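Local atomic coordinates of acyl-coenzyme A oxidase 1 (Yarrowia lipolytica, PDB entry 5Y9D), a protein that catalyses the FAD-dependent oxidation of saturated acyl-CoAs to trans-2-enoyl-CoAs, passing electrons to O2 to give H2O2 in peroxisomal fatty acid beta-oxidation. Residues Y230-F235 with L303-L308; L283-K288 with R388-N393. One frame throughout, in Å; residues are numbered along the deposited sequence.

Contact 1 (Y230-F235 with L303-L308)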
loop_
_atom_site.group_PDB
_atom_site.type_symbol
_atom_site.label_atom_id
_atom_site.label_comp_id
_atom_site.label_asym_id
_atom_site.label_seq_id
_atom_site.Cartn_x
_atom_site.Cartn_y
_atom_site.Cartn_z
ATOM N N TYR A 230 34.527 -21.485 -6.192
ATOM C CA TYR A 230 33.700 -22.329 -7.050
ATOM C C TYR A 230 32.232 -21.917 -7.126
ATOM O O TYR A 230 31.395 -22.637 -7.705
ATOM C CB TYR A 230 33.823 -23.778 -6.629
ATOM C CG TYR A 230 35.137 -24.346 -7.068
ATOM C CD1 TYR A 230 35.286 -24.901 -8.343
ATOM C CD2 TYR A 230 36.248 -24.304 -6.220
ATOM C CE1 TYR A 230 36.503 -25.429 -8.750
ATOM C CE2 TYR A 230 37.461 -24.819 -6.615
ATOM C CZ TYR A 230 37.594 -25.371 -7.879
ATOM O OH TYR A 230 38.818 -25.864 -8.253
ATOM N N GLY A 231 31.926 -20.745 -6.574
ATOM C CA GLY A 231 30.566 -20.245 -6.544
ATOM C C GLY A 231 29.772 -20.527 -5.277
ATOM O O GLY A 231 30.247 -21.108 -4.306
ATOM N N THR A 232 28.509 -20.142 -5.322
ATOM C CA THR A 232 27.619 -20.247 -4.186
ATOM C C THR A 232 27.065 -21.647 -3.975
ATOM O O THR A 232 26.443 -22.216 -4.843
ATOM C CB THR A 232 26.452 -19.276 -4.351
ATOM O OG1 THR A 232 26.964 -17.958 -4.476
ATOM C CG2 THR A 232 25.538 -19.333 -3.162
ATOM N N ARG A 233 27.257 -22.145 -2.769
ATOM C CA ARG A 233 27.002 -23.516 -2.401
ATOM C C ARG A 233 26.224 -23.577 -1.080
ATOM O O ARG A 233 26.018 -22.570 -0.447
ATOM C CB ARG A 233 28.316 -24.268 -2.305
ATOM C CG ARG A 233 28.635 -25.191 -3.462
ATOM C CD ARG A 233 27.903 -24.875 -4.745
ATOM N NE ARG A 233 28.771 -25.056 -5.896
ATOM C CZ ARG A 233 28.584 -24.487 -7.080
ATOM N NH1 ARG A 233 27.548 -23.700 -7.291
ATOM N NH2 ARG A 233 29.438 -24.708 -8.057
ATOM N N ASN A 234 25.746 -24.758 -0.717
ATOM C CA ASN A 234 24.859 -24.972 0.414
ATOM C C ASN A 234 25.483 -25.703 1.589
ATOM O O ASN A 234 25.948 -26.794 1.415
ATOM C CB ASN A 234 23.738 -25.872 -0.077
ATOM C CG ASN A 234 22.487 -25.124 -0.365
ATOM O OD1 ASN A 234 22.352 -23.991 0.035
ATOM N ND2 ASN A 234 21.563 -25.748 -1.053
ATOM N N PHE A 235 25.439 -25.161 2.798
ATOM C CA PHE A 235 25.996 -25.915 3.937
ATOM C C PHE A 235 25.054 -25.886 5.126
ATOM O O PHE A 235 24.416 -24.882 5.370
ATOM C CB PHE A 235 27.360 -25.350 4.355
ATOM C CG PHE A 235 28.253 -25.001 3.195
ATOM C CD1 PHE A 235 28.015 -23.873 2.425
ATOM C CD2 PHE A 235 29.339 -25.810 2.867
ATOM C CE1 PHE A 235 28.826 -23.572 1.329
ATOM C CE2 PHE A 235 30.173 -25.511 1.789
ATOM C CZ PHE A 235 29.922 -24.387 1.012
ATOM N N LEU A 303 20.149 -25.407 -9.109
ATOM C CA LEU A 303 19.248 -26.105 -8.200
ATOM C C LEU A 303 19.757 -26.047 -6.766
ATOM O O LEU A 303 19.396 -26.884 -5.938
ATOM C CB LEU A 303 19.052 -27.563 -8.651
ATOM C CG LEU A 303 18.650 -27.829 -10.118
ATOM C CD1 LEU A 303 17.910 -29.154 -10.225
ATOM C CD2 LEU A 303 17.811 -26.722 -10.740
ATOM N N THR A 304 20.603 -25.054 -6.492
ATOM C CA THR A 304 20.911 -24.631 -5.126
ATOM C C THR A 304 19.741 -23.817 -4.549
ATOM O O THR A 304 19.538 -23.789 -3.330
ATOM C CB THR A 304 22.230 -23.813 -5.065
ATOM O OG1 THR A 304 22.491 -23.216 -6.341
ATOM C CG2 THR A 304 23.411 -24.712 -4.708
ATOM N N TYR A 305 18.965 -23.183 -5.436
ATOM C CA TYR A 305 17.783 -22.390 -5.064
ATOM C C TYR A 305 16.483 -23.129 -5.391
ATOM O O TYR A 305 15.467 -22.503 -5.669
ATOM C CB TYR A 305 17.804 -21.049 -5.801
ATOM C CG TYR A 305 19.193 -20.467 -5.953
ATOM C CD1 TYR A 305 19.875 -19.955 -4.856
ATOM C CD2 TYR A 305 19.826 -20.436 -7.189
ATOM C CE1 TYR A 305 21.150 -19.427 -4.981
ATOM C CE2 TYR A 305 21.099 -19.904 -7.329
ATOM C CZ TYR A 305 21.763 -19.406 -6.221
ATOM O OH TYR A 305 23.034 -18.876 -6.361
ATOM N N GLY A 306 16.514 -24.456 -5.352
ATOM C CA GLY A 306 15.345 -25.267 -5.673
ATOM C C GLY A 306 14.161 -25.047 -4.746
ATOM O O GLY A 306 13.005 -25.078 -5.186
ATOM N N ALA A 307 14.454 -24.819 -3.465
ATOM C CA ALA A 307 13.424 -24.578 -2.427
ATOM C C ALA A 307 12.647 -23.269 -2.639
ATOM O O ALA A 307 11.466 -23.166 -2.271
ATOM C CB ALA A 307 14.057 -24.595 -1.032
ATOM N N LEU A 308 13.318 -22.286 -3.244
ATOM C CA LEU A 308 12.711 -20.988 -3.520
ATOM C C LEU A 308 11.581 -21.067 -4.532
ATOM O O LEU A 308 10.647 -20.265 -4.470
ATOM C CB LEU A 308 13.765 -19.987 -3.990
ATOM C CG LEU A 308 14.844 -19.639 -2.941
ATOM C CD1 LEU A 308 15.828 -18.589 -3.468
ATOM C CD2 LEU A 308 14.205 -19.182 -1.632
#
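T304 meets the strand with its methyl group: T304 CG2 lies 3.9 Å from T232 O and 4.5 Å from CD of R233, so a carbon tip rests against the strand's backbone and the aliphatic part of the R233 chain. Beside it, the N234 amide comes alongside T304, N234 ND2 standing 3.6 Å from T304 O, a loose polar approach with no hydrogen bond. The Y305 hydroxyl comes up to T232, the two side chains crossing at about a right angle; Y305 OH is 4.0 Å from T232 CB. T232 puts CG2 anti to the backbone N (OG1 at chi1 -58°), which sets CG2 4.1 Å from Y305 OH, and OG1 bonds to L177 O. T232 O takes a second neighbour, NH1 of R233, in a hydrogen bond of 3.1 Å that comes from above the carbonyl plane, 51° out of it. Behind all this, strand 228-238 is held by strand 216-225, R233 pairing with A221 through the backbone. The beta-sheet middle domain thus meets the start of the helical C-alpha1 domain through van der Waals packing, largely around the T304 and T232 methyls, with no hydrogen bond directly joining the two segments.

Contact 2 (L283-K288 with R388-N393)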
loop_
_atom_site.group_PDB
_atom_site.type_symbol
_atom_site.label_atom_id
_atom_site.label_comp_id
_atom_site.label_asym_id
_atom_site.label_seq_id
_atom_site.Cartn_x
_atom_site.Cartn_y
_atom_site.Cartn_z
ATOM N N LEU A 283 25.938 -29.702 1.083
ATOM C CA LEU A 283 24.916 -30.552 0.503
ATOM C C LEU A 283 25.341 -30.903 -0.929
ATOM O O LEU A 283 25.611 -30.012 -1.714
ATOM C CB LEU A 283 23.564 -29.838 0.584
ATOM C CG LEU A 283 23.088 -29.552 2.028
ATOM C CD1 LEU A 283 21.938 -28.556 2.080
ATOM C CD2 LEU A 283 22.698 -30.842 2.693
ATOM N N MET A 284 25.432 -32.201 -1.240
ATOM C CA MET A 284 26.231 -32.668 -2.377
ATOM C C MET A 284 25.475 -33.524 -3.380
ATOM O O MET A 284 26.041 -34.434 -3.983
ATOM C CB MET A 284 27.456 -33.458 -1.875
ATOM C CG MET A 284 28.469 -32.641 -1.101
ATOM S SD MET A 284 30.113 -33.381 -1.018
ATOM C CE MET A 284 30.856 -32.415 0.289
ATOM N N ARG A 285 24.205 -33.238 -3.581
ATOM C CA ARG A 285 23.438 -33.981 -4.557
ATOM C C ARG A 285 24.010 -33.707 -5.957
ATOM O O ARG A 285 24.205 -34.631 -6.756
ATOM C CB ARG A 285 21.967 -33.604 -4.460
ATOM C CG ARG A 285 21.028 -34.626 -5.054
ATOM C CD ARG A 285 19.582 -34.252 -4.824
ATOM N NE ARG A 285 18.694 -35.238 -5.435
ATOM C CZ ARG A 285 18.124 -36.270 -4.811
ATOM N NH1 ARG A 285 17.332 -37.094 -5.495
ATOM N NH2 ARG A 285 18.327 -36.501 -3.521
ATOM N N TYR A 286 24.327 -32.443 -6.215
ATOM C CA TYR A 286 24.749 -31.992 -7.531
ATOM C C TYR A 286 26.200 -31.536 -7.600
ATOM O O TYR A 286 26.891 -31.797 -8.581
ATOM C CB TYR A 286 23.864 -30.825 -7.972
ATOM C CG TYR A 286 22.396 -31.155 -8.018
ATOM C CD1 TYR A 286 21.953 -32.302 -8.652
ATOM C CD2 TYR A 286 21.448 -30.312 -7.437
ATOM C CE1 TYR A 286 20.608 -32.621 -8.697
ATOM C CE2 TYR A 286 20.097 -30.621 -7.481
ATOM C CZ TYR A 286 19.686 -31.781 -8.116
ATOM O OH TYR A 286 18.356 -32.112 -8.192
ATOM N N ALA A 287 26.638 -30.820 -6.579
ATOM C CA ALA A 287 28.002 -30.324 -6.479
ATOM C C ALA A 287 28.707 -31.084 -5.377
ATOM O O ALA A 287 28.150 -31.233 -4.304
ATOM C CB ALA A 287 27.985 -28.838 -6.151
ATOM N N LYS A 288 29.936 -31.542 -5.637
ATOM C CA LYS A 288 30.667 -32.401 -4.710
ATOM C C LYS A 288 32.044 -31.864 -4.428
ATOM O O LYS A 288 32.611 -31.115 -5.208
ATOM C CB LYS A 288 30.792 -33.814 -5.278
ATOM C CG LYS A 288 29.475 -34.574 -5.325
ATOM C CD LYS A 288 29.190 -35.142 -6.717
ATOM C CE LYS A 288 27.739 -35.592 -6.921
ATOM N NZ LYS A 288 27.313 -36.669 -5.970
ATOM N N ARG A 388 9.865 -36.067 -10.280
ATOM C CA ARG A 388 10.836 -36.446 -11.310
ATOM C C ARG A 388 12.278 -36.166 -10.909
ATOM O O ARG A 388 13.135 -37.051 -11.003
ATOM C CB ARG A 388 10.546 -35.706 -12.626
ATOM C CG ARG A 388 9.445 -36.327 -13.474
ATOM C CD ARG A 388 9.391 -35.697 -14.857
ATOM N NE ARG A 388 8.710 -36.565 -15.811
ATOM C CZ ARG A 388 8.281 -36.193 -17.022
ATOM N NH1 ARG A 388 8.445 -34.943 -17.463
ATOM N NH2 ARG A 388 7.675 -37.086 -17.803
ATOM N N ILE A 389 12.526 -34.924 -10.493
ATOM C CA ILE A 389 13.829 -34.503 -9.987
ATOM C C ILE A 389 14.313 -35.369 -8.825
ATOM O O ILE A 389 15.398 -35.900 -8.880
ATOM C CB ILE A 389 13.833 -33.003 -9.601
ATOM C CG1 ILE A 389 14.360 -32.154 -10.780
ATOM C CG2 ILE A 389 14.659 -32.728 -8.343
ATOM C CD1 ILE A 389 15.873 -32.166 -10.966
ATOM N N LEU A 390 13.513 -35.518 -7.782
ATOM C CA LEU A 390 13.954 -36.302 -6.611
ATOM C C LEU A 390 14.168 -37.819 -6.922
ATOM O O LEU A 390 15.031 -38.455 -6.321
ATOM C CB LEU A 390 12.998 -36.091 -5.407
ATOM C CG LEU A 390 13.298 -34.999 -4.342
ATOM C CD1 LEU A 390 14.454 -35.450 -3.443
ATOM C CD2 LEU A 390 13.549 -33.592 -4.899
ATOM N N ALA A 391 13.397 -38.374 -7.863
ATOM C CA ALA A 391 13.523 -39.785 -8.261
ATOM C C ALA A 391 14.709 -40.044 -9.203
ATOM O O ALA A 391 15.096 -41.200 -9.395
ATOM C CB ALA A 391 12.233 -40.276 -8.906
ATOM N N LEU A 392 15.266 -38.982 -9.796
ATOM C CA LEU A 392 16.489 -39.074 -10.610
ATOM C C LEU A 392 17.752 -39.134 -9.739
ATOM O O LEU A 392 17.872 -38.407 -8.742
ATOM C CB LEU A 392 16.603 -37.877 -11.562
ATOM C CG LEU A 392 15.792 -37.980 -12.855
ATOM C CD1 LEU A 392 15.506 -36.603 -13.427
ATOM C CD2 LEU A 392 16.511 -38.850 -13.871
ATOM N N ASN A 393 18.686 -40.004 -10.136
ATOM C CA ASN A 393 20.026 -40.076 -9.548
ATOM C C ASN A 393 21.031 -39.416 -10.507
ATOM O O ASN A 393 21.197 -39.892 -11.634
ATOM C CB ASN A 393 20.398 -41.543 -9.308
ATOM C CG ASN A 393 21.779 -41.717 -8.701
ATOM O OD1 ASN A 393 22.450 -40.743 -8.352
ATOM N ND2 ASN A 393 22.213 -42.967 -8.577
#
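The C-terminal end of helix 355-391, in the helical C-alpha1 domain, receives the loop that follows strand 275-278, and R285 and Y286 are the side chains that reach it. R285 leaves the backbone with CG anti to N (chi1 -159°) and runs extended to NE, which carries the guanidinium up to the last turn. There R285 NH1 lies 2.8 Å from L390 O and 3.5 Å from L392 O, beside carbonyls at a helix end where the dipole would probably suit a positive charge. CD1 of L390 sits over one face of the R285 guanidinium, 3.7 Å above its plane and offset toward the rim, the two side chains crossing at about a right angle. R285 NH2 is hydrogen-bonded to G143 O, so the guanidinium also ties in the link between helices 122-142 and 145-153. Alongside, Y286 brings its hydroxyl to I389, Y286 OH being 3.7 Å from I389 CD1 and 3.8 Å from I389 CG2, while R285 CB lies over the centre of the tyrosine ring. A leucine in place of this arginine would probably leave G143 O without this donor and the carbonyls of L390 and L392 without the charge of the guanidinium beside them. Away from the flavin, then, one cation near several backbone oxygens and one tyrosine tip on aliphatic carbon join the loop to the helix end.

Contacts 1 and 2 lie 12 Å apart between centres and touch directly. N234 O and L283 N, 2.9 Å apart, make a probable backbone hydrogen bond that ties strand 228-238 to the loop of contact 2. L303 of contact 1, though poorly ordered, touches both segments of contact 2: L303 CB is 3.4 Å from Y286 CE2 and L303 CD1 3.7 Å from I389 CD1. Their segments alternate along the chain. Contact 1 is the nearer to the active site without reaching it, the Y305 side chain being about 9 Å from the bound FAD and about 9 Å from the side chain of E464, probably the proton acceptor; contact 2 lies farther out, at the surface.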